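Local structure of bartonella effector protein (Bep) substrate of VirB T4SS (Bartonella sp. 1-1C, 4PY3) at residues 13-18 / 24-29; 31-36 / 71-76; 46-51 / 62-67; 128-133 / 168-173; 148-153 / 194-199. The protein is a VirB-translocated Bartonella effector whose N-terminal FIC domain, described here, belongs to a family that transfers AMP from ATP to protein threonine or tyrosine hydroxyls. All blocks are in the same frame, centred on the assembly; numbering follows the deposited sequence.

Contact 1 of 5, residues 13-18 / 24-29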
# COMPACT_ATOMS: atom_id res chain seq x y z
N TYR A 13 -18.29 -1.50 -5.76
CA TYR A 13 -17.12 -0.69 -6.10
C TYR A 13 -17.02 -0.47 -7.62
O TYR A 13 -16.46 0.52 -8.06
CB TYR A 13 -15.82 -1.35 -5.59
CG TYR A 13 -15.55 -1.21 -4.11
CD1 TYR A 13 -15.14 -0.01 -3.56
CD2 TYR A 13 -15.67 -2.30 -3.26
CE1 TYR A 13 -14.88 0.11 -2.20
CE2 TYR A 13 -15.41 -2.19 -1.90
CZ TYR A 13 -15.02 -0.98 -1.38
OH TYR A 13 -14.75 -0.88 -0.02
N ALA A 14 -17.53 -1.40 -8.41
CA ALA A 14 -17.46 -1.30 -9.87
C ALA A 14 -18.82 -0.86 -10.45
O ALA A 14 -19.83 -0.92 -9.75
CB ALA A 14 -17.04 -2.63 -10.48
N TYR A 15 -18.85 -0.42 -11.70
CA TYR A 15 -20.12 0.00 -12.34
C TYR A 15 -21.06 -1.19 -12.56
O TYR A 15 -20.60 -2.31 -12.71
CB TYR A 15 -19.85 0.73 -13.67
CG TYR A 15 -19.24 2.09 -13.50
CD1 TYR A 15 -20.01 3.17 -13.08
CD2 TYR A 15 -17.89 2.31 -13.77
CE1 TYR A 15 -19.45 4.43 -12.94
CE2 TYR A 15 -17.32 3.57 -13.62
CZ TYR A 15 -18.11 4.62 -13.21
OH TYR A 15 -17.54 5.86 -13.07
N PRO A 16 -22.39 -0.96 -12.56
CA PRO A 16 -23.31 -2.10 -12.73
C PRO A 16 -23.23 -2.74 -14.11
O PRO A 16 -23.56 -3.91 -14.24
CB PRO A 16 -24.70 -1.48 -12.54
CG PRO A 16 -24.45 -0.15 -11.91
CD PRO A 16 -23.11 0.31 -12.38
N HIS A 17 -22.78 -1.98 -15.08
CA HIS A 17 -22.74 -2.42 -16.47
C HIS A 17 -21.32 -2.59 -17.02
O HIS A 17 -21.16 -3.16 -18.10
CB HIS A 17 -23.53 -1.44 -17.36
CG HIS A 17 -22.89 -0.10 -17.50
ND1 HIS A 17 -22.60 0.71 -16.42
CD2 HIS A 17 -22.46 0.57 -18.58
CE1 HIS A 17 -22.03 1.82 -16.83
NE2 HIS A 17 -21.93 1.76 -18.15
N MET A 18 -20.31 -2.13 -16.29
CA MET A 18 -18.90 -2.40 -16.64
C MET A 18 -18.01 -2.77 -15.44
O MET A 18 -18.24 -2.34 -14.31
CB MET A 18 -18.31 -1.19 -17.34
CG MET A 18 -19.16 -0.65 -18.47
SD MET A 18 -18.24 0.37 -19.63
CE MET A 18 -17.19 -0.87 -20.37
N LYS A 24 -14.66 9.35 -9.97
CA LYS A 24 -15.20 10.70 -10.05
C LYS A 24 -15.08 11.31 -11.44
O LYS A 24 -15.69 12.34 -11.71
CB LYS A 24 -14.50 11.62 -9.04
CG LYS A 24 -14.65 11.17 -7.60
CD LYS A 24 -14.08 12.20 -6.62
CE LYS A 24 -14.17 11.67 -5.20
NZ LYS A 24 -13.65 12.63 -4.19
N HIS A 25 -14.27 10.71 -12.30
CA HIS A 25 -14.10 11.22 -13.65
C HIS A 25 -15.16 10.67 -14.60
O HIS A 25 -15.23 11.10 -15.74
CB HIS A 25 -12.71 10.88 -14.19
CG HIS A 25 -11.60 11.15 -13.23
ND1 HIS A 25 -11.29 12.43 -12.81
CD2 HIS A 25 -10.75 10.32 -12.58
CE1 HIS A 25 -10.28 12.37 -11.96
NE2 HIS A 25 -9.94 11.10 -11.80
N ASN A 26 -15.95 9.71 -14.13
CA ASN A 26 -16.93 9.02 -14.97
C ASN A 26 -16.27 8.34 -16.17
O ASN A 26 -16.84 8.28 -17.25
CB ASN A 26 -18.02 9.99 -15.42
CG ASN A 26 -18.72 10.70 -14.27
OD1 ASN A 26 -18.92 11.90 -14.35
ND2 ASN A 26 -19.05 9.99 -13.20
N ILE A 27 -15.06 7.83 -15.97
CA ILE A 27 -14.30 7.13 -17.01
C ILE A 27 -14.62 5.64 -16.98
O ILE A 27 -14.54 5.00 -15.93
CB ILE A 27 -12.78 7.33 -16.83
CG1 ILE A 27 -12.42 8.79 -17.13
CG2 ILE A 27 -12.00 6.40 -17.73
CD1 ILE A 27 -11.00 9.16 -16.76
N MET A 28 -14.95 5.10 -18.15
CA MET A 28 -15.43 3.72 -18.25
C MET A 28 -14.35 2.75 -18.73
O MET A 28 -14.49 1.55 -18.56
CB MET A 28 -16.62 3.67 -19.21
CG MET A 28 -17.73 4.63 -18.86
SD MET A 28 -18.34 4.36 -17.18
CE MET A 28 -19.98 5.09 -17.29
N SER A 29 -13.28 3.27 -19.32
CA SER A 29 -12.16 2.44 -19.74
C SER A 29 -11.19 2.24 -18.58
O SER A 29 -10.71 3.20 -17.99
CB SER A 29 -11.44 3.07 -20.93
OG SER A 29 -10.20 2.43 -21.16
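Met28 presents its thioether to two aromatic rings at once, its sulfur lying over the Tyr15 ring and its methyl meeting the His17 ring. The first of these is a Met-aromatic contact between two parts of the surface loop that precedes helix 30-48. Met28 SD stands 4.0 Å from the centroid of the Tyr15 ring and only 18° off the ring normal, displaced toward the rim, so that the nearest ring atom is Tyr15 CE2. The bend of the Met28 chain at chi2 (-57°) folds the sulfur onto this face. Beyond it, Met28 CE reaches the edge of the imidazole, in its plane, 3.9 Å from His17 CE1. Further back along the same side chain, Met18 SD packs against Met28 CB at 3.7 Å, and the two methionines cross at about a right angle. The phenol end of Tyr15 reaches toward Asn26, while its hydroxyl is hydrogen-bonded to the backbone N of Asn23 between the segments. This bond probably helps to fix the ring beneath the sulfur. No hydrogen bond joins the two segments directly; at the far end of the tyrosine the closest approach is Tyr15 OH to Asn26 CA, 3.7 Å.

Contact 2 of 5, residues 31-36 / 71-76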
# COMPACT_ATOMS: atom_id res chain seq x y z
N LYS A 31 -8.19 1.07 -18.79
CA LYS A 31 -6.90 1.55 -19.26
C LYS A 31 -6.75 3.06 -19.08
O LYS A 31 -5.76 3.52 -18.52
CB LYS A 31 -6.71 1.17 -20.73
N LYS A 32 -7.75 3.82 -19.54
CA LYS A 32 -7.71 5.28 -19.40
C LYS A 32 -7.76 5.70 -17.93
O LYS A 32 -7.07 6.63 -17.53
CB LYS A 32 -8.85 5.95 -20.18
N LEU A 33 -8.56 4.99 -17.14
CA LEU A 33 -8.65 5.27 -15.70
C LEU A 33 -7.28 5.15 -15.04
O LEU A 33 -6.89 6.01 -14.28
CB LEU A 33 -9.64 4.32 -15.02
CG LEU A 33 -9.81 4.49 -13.50
CD1 LEU A 33 -10.20 5.91 -13.13
CD2 LEU A 33 -10.84 3.51 -12.96
N ALA A 34 -6.57 4.07 -15.35
CA ALA A 34 -5.20 3.86 -14.84
C ALA A 34 -4.31 5.07 -15.11
O ALA A 34 -3.64 5.55 -14.21
CB ALA A 34 -4.59 2.61 -15.44
N HIS A 35 -4.33 5.57 -16.35
CA HIS A 35 -3.51 6.72 -16.76
C HIS A 35 -3.86 7.98 -15.95
O HIS A 35 -2.98 8.65 -15.43
CB HIS A 35 -3.81 7.05 -18.26
CG HIS A 35 -2.71 7.73 -19.02
ND1 HIS A 35 -2.30 9.03 -18.76
CD2 HIS A 35 -2.00 7.32 -20.09
CE1 HIS A 35 -1.35 9.37 -19.62
NE2 HIS A 35 -1.15 8.35 -20.44
N VAL A 36 -5.15 8.32 -15.92
CA VAL A 36 -5.63 9.52 -15.23
C VAL A 36 -5.28 9.41 -13.75
O VAL A 36 -4.93 10.39 -13.10
CB VAL A 36 -7.15 9.68 -15.41
CG1 VAL A 36 -7.71 10.75 -14.47
CG2 VAL A 36 -7.48 10.04 -16.85
N GLU A 71 -8.02 10.79 -3.88
CA GLU A 71 -9.24 11.58 -3.60
C GLU A 71 -9.84 12.27 -4.82
O GLU A 71 -11.02 12.64 -4.80
CB GLU A 71 -9.02 12.59 -2.48
CG GLU A 71 -7.99 13.68 -2.75
CD GLU A 71 -7.52 14.42 -1.51
OE1 GLU A 71 -7.90 14.03 -0.36
OE2 GLU A 71 -6.76 15.40 -1.68
N SER A 72 -9.04 12.47 -5.88
CA SER A 72 -9.56 13.07 -7.11
C SER A 72 -10.24 12.04 -8.01
O SER A 72 -10.96 12.42 -8.94
CB SER A 72 -8.45 13.77 -7.89
OG SER A 72 -8.04 14.96 -7.24
N THR A 73 -10.03 10.76 -7.71
CA THR A 73 -10.47 9.66 -8.54
C THR A 73 -11.49 8.75 -7.85
O THR A 73 -12.49 8.38 -8.46
CB THR A 73 -9.26 8.81 -8.96
OG1 THR A 73 -8.39 9.62 -9.75
CG2 THR A 73 -9.69 7.61 -9.78
N PHE A 74 -11.25 8.37 -6.60
CA PHE A 74 -12.15 7.46 -5.91
C PHE A 74 -12.81 8.11 -4.72
O PHE A 74 -12.13 8.67 -3.86
CB PHE A 74 -11.41 6.20 -5.45
CG PHE A 74 -10.86 5.38 -6.57
CD1 PHE A 74 -11.69 4.92 -7.58
CD2 PHE A 74 -9.50 5.05 -6.62
CE1 PHE A 74 -11.19 4.16 -8.61
CE2 PHE A 74 -8.99 4.28 -7.65
CZ PHE A 74 -9.83 3.84 -8.65
N GLU A 75 -14.13 7.98 -4.65
CA GLU A 75 -14.93 8.52 -3.57
C GLU A 75 -14.50 7.94 -2.22
O GLU A 75 -14.53 8.64 -1.22
CB GLU A 75 -16.43 8.24 -3.80
CG GLU A 75 -17.04 8.94 -5.01
CD GLU A 75 -18.53 8.67 -5.18
OE1 GLU A 75 -19.27 8.60 -4.17
OE2 GLU A 75 -18.98 8.50 -6.33
N TRP A 76 -14.08 6.68 -2.22
CA TRP A 76 -13.69 5.96 -1.00
C TRP A 76 -12.20 6.10 -0.65
O TRP A 76 -11.70 5.42 0.24
CB TRP A 76 -14.03 4.46 -1.14
CG TRP A 76 -13.60 3.88 -2.45
CD1 TRP A 76 -14.35 3.82 -3.59
CD2 TRP A 76 -12.33 3.29 -2.77
NE1 TRP A 76 -13.63 3.24 -4.60
CE2 TRP A 76 -12.39 2.91 -4.12
CE3 TRP A 76 -11.15 3.06 -2.04
CZ2 TRP A 76 -11.32 2.30 -4.77
CZ3 TRP A 76 -10.08 2.46 -2.68
CH2 TRP A 76 -10.17 2.08 -4.03
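Leu33 projects from helix 30-48 with its two methyls divided between neighbouring residues of the loop that follows helix 59-70. CD1 takes Thr73, meeting its CG2 at 3.8 Å, and CD2 leans toward Phe74, where Leu33 CD2 is 4.4 Å from Phe74 CE1. That second approach is oblique to the ring, and looser. With CG anti to the backbone N (chi1 179°) the leucine branch reaches the loop, and chi2 (56°) sets the two methyls toward different residues. Thr73 is turned to receive it, its CG2 anti to its own backbone N and facing Leu33. The same CG2 also lies 3.8 Å above the plane of the Phe74 ring, over its centre, so one methyl serves both the leucine and the aromatic face. Trp76 CZ2 sits on the opposite face of that ring, offset toward the rim, and the phenylalanine is thereby held between a methyl and a carbon of the indole. The leucine, threonine and phenylalanine are all buried. Thr73 OG1, on the other branch, is hydrogen-bonded to His25 NE2 in the loop ahead of helix 30-48. Thr73 thus works as a two-faced residue: its methyl joins an apolar layer between helix and loop, its hydroxyl is satisfied by an imidazole, and the contact across the segments rests on dispersion alone.

Contact 3 of 5, residues 46-51 / 62-67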
# COMPACT_ATOMS: atom_id res chain seq x y z
N ILE A 46 3.50 15.67 -5.04
CA ILE A 46 4.22 16.95 -5.01
C ILE A 46 3.83 17.77 -3.78
O ILE A 46 4.70 18.30 -3.08
CB ILE A 46 4.00 17.77 -6.30
CG1 ILE A 46 4.68 17.08 -7.47
CG2 ILE A 46 4.53 19.19 -6.14
CD1 ILE A 46 4.33 17.66 -8.82
N ASN A 47 2.54 17.86 -3.49
CA ASN A 47 2.10 18.58 -2.30
C ASN A 47 2.42 17.82 -1.03
O ASN A 47 2.86 18.40 -0.05
CB ASN A 47 0.62 18.92 -2.39
CG ASN A 47 0.36 20.05 -3.36
OD1 ASN A 47 0.94 21.13 -3.22
ND2 ASN A 47 -0.48 19.82 -4.35
N LEU A 48 2.23 16.51 -1.07
CA LEU A 48 2.59 15.66 0.06
C LEU A 48 4.06 15.79 0.47
O LEU A 48 4.38 15.81 1.66
CB LEU A 48 2.29 14.21 -0.31
CG LEU A 48 2.45 13.21 0.82
CD1 LEU A 48 1.32 13.39 1.81
CD2 LEU A 48 2.50 11.78 0.32
N ASN A 49 4.96 15.89 -0.52
CA ASN A 49 6.39 16.02 -0.23
C ASN A 49 6.76 17.33 0.45
O ASN A 49 7.85 17.44 1.00
CB ASN A 49 7.22 15.85 -1.50
CG ASN A 49 7.25 14.42 -1.99
OD1 ASN A 49 6.92 13.50 -1.25
ND2 ASN A 49 7.65 14.23 -3.23
N LYS A 50 5.87 18.31 0.41
CA LYS A 50 6.09 19.56 1.13
C LYS A 50 5.74 19.45 2.60
O LYS A 50 6.10 20.35 3.38
CB LYS A 50 5.25 20.69 0.54
CG LYS A 50 5.57 21.03 -0.89
CD LYS A 50 4.68 22.16 -1.36
CE LYS A 50 4.56 22.19 -2.87
NZ LYS A 50 3.69 23.31 -3.32
N GLU A 51 5.08 18.37 3.02
CA GLU A 51 4.63 18.29 4.42
C GLU A 51 5.70 17.57 5.30
O GLU A 51 6.49 16.74 4.83
CB GLU A 51 3.14 17.90 4.67
CG GLU A 51 2.68 16.53 4.24
CD GLU A 51 1.14 16.56 4.01
OE1 GLU A 51 0.49 16.83 5.02
OE2 GLU A 51 0.54 16.38 2.88
N LEU A 62 -1.00 5.96 6.72
CA LEU A 62 -1.19 5.16 5.51
C LEU A 62 -2.50 5.54 4.79
O LEU A 62 -2.52 5.73 3.58
CB LEU A 62 -1.22 3.67 5.85
CG LEU A 62 -1.29 2.73 4.65
CD1 LEU A 62 0.05 2.64 3.94
CD2 LEU A 62 -1.75 1.34 5.08
N LYS A 63 -3.58 5.66 5.56
CA LYS A 63 -4.86 6.05 5.02
C LYS A 63 -4.82 7.45 4.44
O LYS A 63 -5.42 7.71 3.39
CB LYS A 63 -5.96 5.95 6.08
CG LYS A 63 -6.37 4.52 6.36
CD LYS A 63 -7.59 4.48 7.27
CE LYS A 63 -7.24 4.16 8.69
NZ LYS A 63 -8.50 3.89 9.45
N TYR A 64 -4.13 8.35 5.13
CA TYR A 64 -4.00 9.73 4.66
C TYR A 64 -3.26 9.77 3.31
O TYR A 64 -3.64 10.53 2.42
CB TYR A 64 -3.31 10.61 5.70
CG TYR A 64 -2.94 11.98 5.17
CD1 TYR A 64 -3.91 12.97 5.00
CD2 TYR A 64 -1.63 12.29 4.81
CE1 TYR A 64 -3.58 14.23 4.52
CE2 TYR A 64 -1.29 13.54 4.32
CZ TYR A 64 -2.26 14.50 4.17
OH TYR A 64 -1.93 15.74 3.70
N ILE A 65 -2.23 8.94 3.16
CA ILE A 65 -1.51 8.88 1.90
C ILE A 65 -2.44 8.42 0.79
O ILE A 65 -2.46 9.00 -0.29
CB ILE A 65 -0.31 7.93 1.98
CG1 ILE A 65 0.76 8.55 2.88
CG2 ILE A 65 0.28 7.68 0.60
CD1 ILE A 65 1.72 7.52 3.45
N HIS A 66 -3.18 7.35 1.06
CA HIS A 66 -4.11 6.79 0.09
C HIS A 66 -5.17 7.84 -0.25
O HIS A 66 -5.52 8.03 -1.42
CB HIS A 66 -4.76 5.53 0.64
CG HIS A 66 -5.55 4.76 -0.36
ND1 HIS A 66 -6.83 5.11 -0.73
CD2 HIS A 66 -5.24 3.65 -1.09
CE1 HIS A 66 -7.28 4.26 -1.64
NE2 HIS A 66 -6.33 3.37 -1.88
N GLN A 67 -5.63 8.55 0.78
CA GLN A 67 -6.60 9.62 0.59
C GLN A 67 -6.04 10.66 -0.39
O GLN A 67 -6.70 11.03 -1.36
CB GLN A 67 -6.96 10.29 1.92
CG GLN A 67 -8.30 11.02 1.88
CD GLN A 67 -8.78 11.47 3.25
OE1 GLN A 67 -8.32 10.99 4.29
NE2 GLN A 67 -9.73 12.39 3.26
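Leu48 and Tyr64 pack tightly where the end of helix 30-48 comes against helix 59-70, whereas Glu51, on the turn beyond, meets the same tyrosine through a polar link nearer the surface. On the packed side Leu48 CD1 lies 3.6 Å from Tyr64 CE2, coming up obliquely to the ring as the two side chains slide past each other in opposite directions. The other leucine methyl is less closely held, with Leu48 CD2 4.5 Å from Ile65 CG1. Val165 of helix 159-173 also touches Leu48, which is buried between the helices. On the more open side the chain makes a type I beta turn from Leu48 to Glu51, closed by a 3.0 Å bond from Glu51 N to Leu48 O. The turn returns the glutamate to the tyrosine, and Tyr64 OH donates to Glu51 OE2 at 2.7 Å. OE2 lies at the ring edge, in its plane, while the carboxylate stands nearly upright to the ring, the two planes 82° apart. The hydroxyl approaches on the syn side of OE2, 22° out of the carboxylate plane. Arg68, one turn further along helix 59-70, also hydrogen-bonds this hydroxyl through NE. The phenol therefore donates a hydrogen bond to the carboxylate and accepts one from the guanidinium, a pair of bonds that would probably polarise the O-H toward Glu51 and link two opposite charges through a neutral group, while the leucine methyl packs beside the ring.

Contact 4 of 5, residues 128-133 / 168-173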
# COMPACT_ATOMS: atom_id res chain seq x y z
N ASN A 128 10.15 2.12 17.53
CA ASN A 128 10.44 3.54 17.35
C ASN A 128 10.58 3.94 15.87
O ASN A 128 11.56 4.59 15.49
CB ASN A 128 11.71 3.91 18.13
CG ASN A 128 11.68 5.33 18.69
OD1 ASN A 128 10.65 6.00 18.68
ND2 ASN A 128 12.82 5.77 19.18
N ASN A 129 9.61 3.51 15.05
CA ASN A 129 9.59 3.82 13.61
C ASN A 129 10.86 3.40 12.87
O ASN A 129 11.23 4.00 11.86
CB ASN A 129 9.32 5.30 13.42
CG ASN A 129 8.02 5.74 14.08
OD1 ASN A 129 6.98 5.08 13.97
ND2 ASN A 129 8.08 6.84 14.79
N LEU A 130 11.53 2.38 13.40
CA LEU A 130 12.81 1.87 12.89
C LEU A 130 13.94 2.92 12.86
O LEU A 130 14.82 2.86 12.01
CB LEU A 130 12.66 1.23 11.50
CG LEU A 130 11.97 -0.05 11.03
CD1 LEU A 130 10.68 -0.12 11.78
CD2 LEU A 130 11.76 -0.13 9.52
N GLN A 131 13.91 3.87 13.79
CA GLN A 131 14.97 4.87 13.89
C GLN A 131 16.14 4.34 14.69
O GLN A 131 16.02 3.35 15.41
CB GLN A 131 14.46 6.13 14.57
CG GLN A 131 13.39 6.84 13.77
CD GLN A 131 12.81 7.91 14.62
OE1 GLN A 131 13.43 8.95 14.78
NE2 GLN A 131 11.69 7.64 15.26
N GLY A 132 17.28 5.02 14.57
CA GLY A 132 18.47 4.67 15.33
C GLY A 132 19.05 3.31 14.98
O GLY A 132 19.60 2.61 15.83
N LEU A 133 18.93 2.95 13.70
CA LEU A 133 19.45 1.68 13.22
C LEU A 133 20.44 1.90 12.09
O LEU A 133 20.42 2.93 11.42
CB LEU A 133 18.33 0.79 12.70
CG LEU A 133 17.20 0.41 13.69
CD1 LEU A 133 16.03 -0.29 13.02
CD2 LEU A 133 17.77 -0.49 14.76
N GLU A 168 8.93 4.72 1.79
CA GLU A 168 9.92 5.74 1.42
C GLU A 168 9.98 6.84 2.48
O GLU A 168 11.07 7.27 2.87
CB GLU A 168 9.64 6.32 0.04
CG GLU A 168 9.77 5.28 -1.08
CD GLU A 168 9.74 5.89 -2.47
OE1 GLU A 168 9.65 7.13 -2.58
OE2 GLU A 168 9.81 5.12 -3.46
N LYS A 169 8.82 7.27 2.97
CA LYS A 169 8.76 8.27 4.04
C LYS A 169 9.32 7.74 5.36
O LYS A 169 9.95 8.48 6.11
CB LYS A 169 7.33 8.73 4.26
CG LYS A 169 6.70 9.41 3.06
CD LYS A 169 7.20 10.83 2.90
CE LYS A 169 6.61 11.46 1.65
NZ LYS A 169 7.39 12.66 1.25
N LEU A 170 9.06 6.48 5.64
CA LEU A 170 9.56 5.83 6.84
C LEU A 170 11.10 5.76 6.82
O LEU A 170 11.76 6.07 7.82
CB LEU A 170 8.97 4.42 6.95
CG LEU A 170 9.34 3.59 8.18
CD1 LEU A 170 8.66 4.14 9.43
CD2 LEU A 170 8.96 2.13 7.98
N ALA A 171 11.66 5.38 5.67
CA ALA A 171 13.10 5.32 5.48
C ALA A 171 13.75 6.68 5.70
O ALA A 171 14.74 6.80 6.44
CB ALA A 171 13.43 4.81 4.08
N GLU A 172 13.18 7.70 5.06
CA GLU A 172 13.65 9.07 5.23
C GLU A 172 13.68 9.48 6.70
O GLU A 172 14.70 9.96 7.18
CB GLU A 172 12.78 10.04 4.43
CG GLU A 172 13.37 11.43 4.30
CD GLU A 172 12.44 12.40 3.59
OE1 GLU A 172 11.58 11.94 2.82
OE2 GLU A 172 12.57 13.62 3.82
N ALA A 173 12.58 9.26 7.40
CA ALA A 173 12.50 9.62 8.83
C ALA A 173 13.45 8.80 9.69
O ALA A 173 13.86 9.24 10.75
CB ALA A 173 11.08 9.47 9.35
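Leu170 of helix 159-173 reaches out to Asn129 and Leu130, in the loop that leaves helix 113-126. From its CB the side chain runs with CG anti to the backbone N (chi1 -177°), which brings both methyls within touch of the loop. CG comes within 4.2 Å of Asn129 O, and beyond it the two methyls part. Leu170 CD1 presses on the same carbonyl, 3.5 Å from Asn129 O, and also touches the asparagine CB. Leu170 CD2 turns to the next residue and meets Leu130 CD2 at 3.9 Å, the two leucines crossing at about a right angle. Leu124 of helix 113-126 touches both leucines and extends the apolar cluster. A Schellman motif ends helix 113-126, with Asn128 at C-prime, and positive phi continues through Asn129 and Leu130. Asn128 O then accepts twice from Gln131, from its backbone N at 3.0 Å and from NE2 at 3.1 Å, the donors arriving from opposite faces of the carbonyl plane. This double grip tethers the glutamine, whose CG passes 3.9 Å from Ala173 O. No hydrogen bond crosses between the segments: the Gln131 bonds are local to the loop, the Asn129 amide bonds weakly to Gln55 O and Phe57 N, and the link to the helix relies on leucine methyls laid against a carbonyl and against each other.

Contact 5 of 5, residues 148-153 / 194-199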
# COMPACT_ATOMS: atom_id res chain seq x y z
N PHE A 148 4.48 -7.97 5.73
CA PHE A 148 3.30 -8.04 6.57
C PHE A 148 2.17 -7.14 6.04
O PHE A 148 1.06 -7.59 5.79
CB PHE A 148 3.66 -7.68 8.02
CG PHE A 148 2.48 -7.68 8.96
CD1 PHE A 148 1.55 -8.70 8.93
CD2 PHE A 148 2.32 -6.66 9.89
CE1 PHE A 148 0.46 -8.70 9.80
CE2 PHE A 148 1.24 -6.66 10.75
CZ PHE A 148 0.31 -7.68 10.71
N LEU A 149 2.49 -5.86 5.82
CA LEU A 149 1.51 -4.90 5.35
C LEU A 149 0.96 -5.30 3.98
O LEU A 149 -0.24 -5.18 3.73
CB LEU A 149 2.12 -3.50 5.26
CG LEU A 149 1.15 -2.42 4.76
CD1 LEU A 149 -0.09 -2.33 5.64
CD2 LEU A 149 1.83 -1.06 4.70
N ASN A 150 1.84 -5.77 3.11
CA ASN A 150 1.43 -6.20 1.79
C ASN A 150 0.36 -7.29 1.85
O ASN A 150 -0.59 -7.27 1.06
CB ASN A 150 2.61 -6.72 0.99
CG ASN A 150 2.20 -7.08 -0.43
OD1 ASN A 150 1.90 -6.22 -1.24
ND2 ASN A 150 2.15 -8.37 -0.71
N SER A 151 0.49 -8.21 2.81
CA SER A 151 -0.47 -9.30 2.95
C SER A 151 -1.83 -8.85 3.50
O SER A 151 -2.85 -9.55 3.34
CB SER A 151 0.10 -10.39 3.86
OG SER A 151 0.12 -9.93 5.20
N ILE A 152 -1.86 -7.68 4.13
CA ILE A 152 -3.11 -7.10 4.63
C ILE A 152 -3.95 -6.52 3.48
O ILE A 152 -5.16 -6.72 3.42
CB ILE A 152 -2.84 -5.99 5.66
CG1 ILE A 152 -2.02 -6.56 6.83
CG2 ILE A 152 -4.16 -5.39 6.15
CD1 ILE A 152 -1.63 -5.54 7.88
N ALA A 153 -3.29 -5.76 2.60
CA ALA A 153 -3.94 -5.11 1.47
C ALA A 153 -5.23 -4.43 1.92
O ALA A 153 -6.32 -4.75 1.43
CB ALA A 153 -4.21 -6.11 0.37
N ASP A 194 6.90 -14.12 -2.88
CA ASP A 194 7.73 -14.91 -1.98
C ASP A 194 7.33 -14.68 -0.53
O ASP A 194 7.18 -15.62 0.24
CB ASP A 194 9.22 -14.58 -2.16
CG ASP A 194 9.83 -15.26 -3.37
OD1 ASP A 194 9.12 -15.99 -4.09
OD2 ASP A 194 11.03 -15.07 -3.60
N GLY A 195 7.13 -13.41 -0.18
CA GLY A 195 6.68 -13.04 1.15
C GLY A 195 5.40 -13.74 1.61
O GLY A 195 5.22 -13.97 2.81
N MET A 196 4.50 -14.05 0.67
CA MET A 196 3.21 -14.68 1.00
C MET A 196 3.18 -16.19 0.78
O MET A 196 2.24 -16.84 1.22
CB MET A 196 2.09 -14.04 0.20
CG MET A 196 1.81 -12.60 0.57
SD MET A 196 0.28 -11.97 -0.18
CE MET A 196 0.90 -11.68 -1.83
N THR A 197 4.18 -16.74 0.10
CA THR A 197 4.20 -18.16 -0.21
C THR A 197 5.28 -18.99 0.52
O THR A 197 5.01 -20.12 0.91
CB THR A 197 4.39 -18.39 -1.72
OG1 THR A 197 5.61 -17.78 -2.15
CG2 THR A 197 3.20 -17.82 -2.50
N LEU A 198 6.47 -18.44 0.72
CA LEU A 198 7.59 -19.24 1.27
C LEU A 198 7.53 -19.43 2.78
O LEU A 198 7.00 -18.59 3.51
CB LEU A 198 8.94 -18.63 0.87
CG LEU A 198 9.14 -18.37 -0.62
CD1 LEU A 198 10.55 -17.86 -0.88
CD2 LEU A 198 8.88 -19.62 -1.46
N LYS A 199 8.09 -20.54 3.24
CA LYS A 199 8.18 -20.85 4.68
C LYS A 199 8.91 -19.77 5.48
O LYS A 199 9.68 -18.98 4.94
CB LYS A 199 8.88 -22.20 4.89
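Helices 135-152 and 185-197 come together near their C-terminal ends, with the CA atoms of Ser151 and Met196 6.8 Å apart. Met196 does the bridging. Its chain is bent at chi3 (-78°), which turns the methyl to the asparagine amide, Met196 CE lying 3.7 Å from Asn150 ND2. The sulfur runs over the backbone of the next residue, 4.2 Å from Ser151 CA, and Met196 CG approaches Ser151 CB at 4.3 Å. Asn150 and Met196 cross at about a right angle, Asn150 ND2 meeting both CE and, at 4.1 Å, SD of Met196. The amide oxygen has a partner elsewhere: Asn150 OD1 accepts from Gln163 NE2 of helix 159-173. Ser151 keeps its hydroxyl within its own helix, OG donating to Phe148 O at 2.6 Å, tilted 16° from the carbonyl plane. Ala153 then leaves the helix with positive phi, and Arg81 binds the carbonyls of Ile152 and Ala153. Ala153 opens an APFRAGN sequence that matches the HPFxxGN start of the Fic motif, so an alanine stands where the family usually has its catalytic histidine. Met196 packs against Asn150 and Ser151, two to three residues ahead of that motif, and adds no hydrogen bond. The apolar thioether fills in beside a serine and an asparagine whose oxygens are already engaged, so the link between the helices rests on van der Waals contact.

The five contacts run through a largely helical Fic domain. Contacts 1 and 2, centres about 10 Å apart, touch, joining the loop ahead of helix 30-48 to that helix and to the loop after helix 59-70. Contacts 2 and 3 share helix 30-48, contact 3 coming within the chain span that contact 2 brackets. Contact 3 touches contact 4 through Asn49 and Lys169, and contact 5 through Leu62 and Leu149. Contacts 4 and 5, about 21 Å apart between centres, alternate along the chain: contact 4 joins the loop after helix 113-126 to helix 159-173, contact 5 helix 135-152 to helix 185-197 beside the Fic motif. Contacts 1 and 4, about 38 Å apart, lie on opposite sides of the chain's centre.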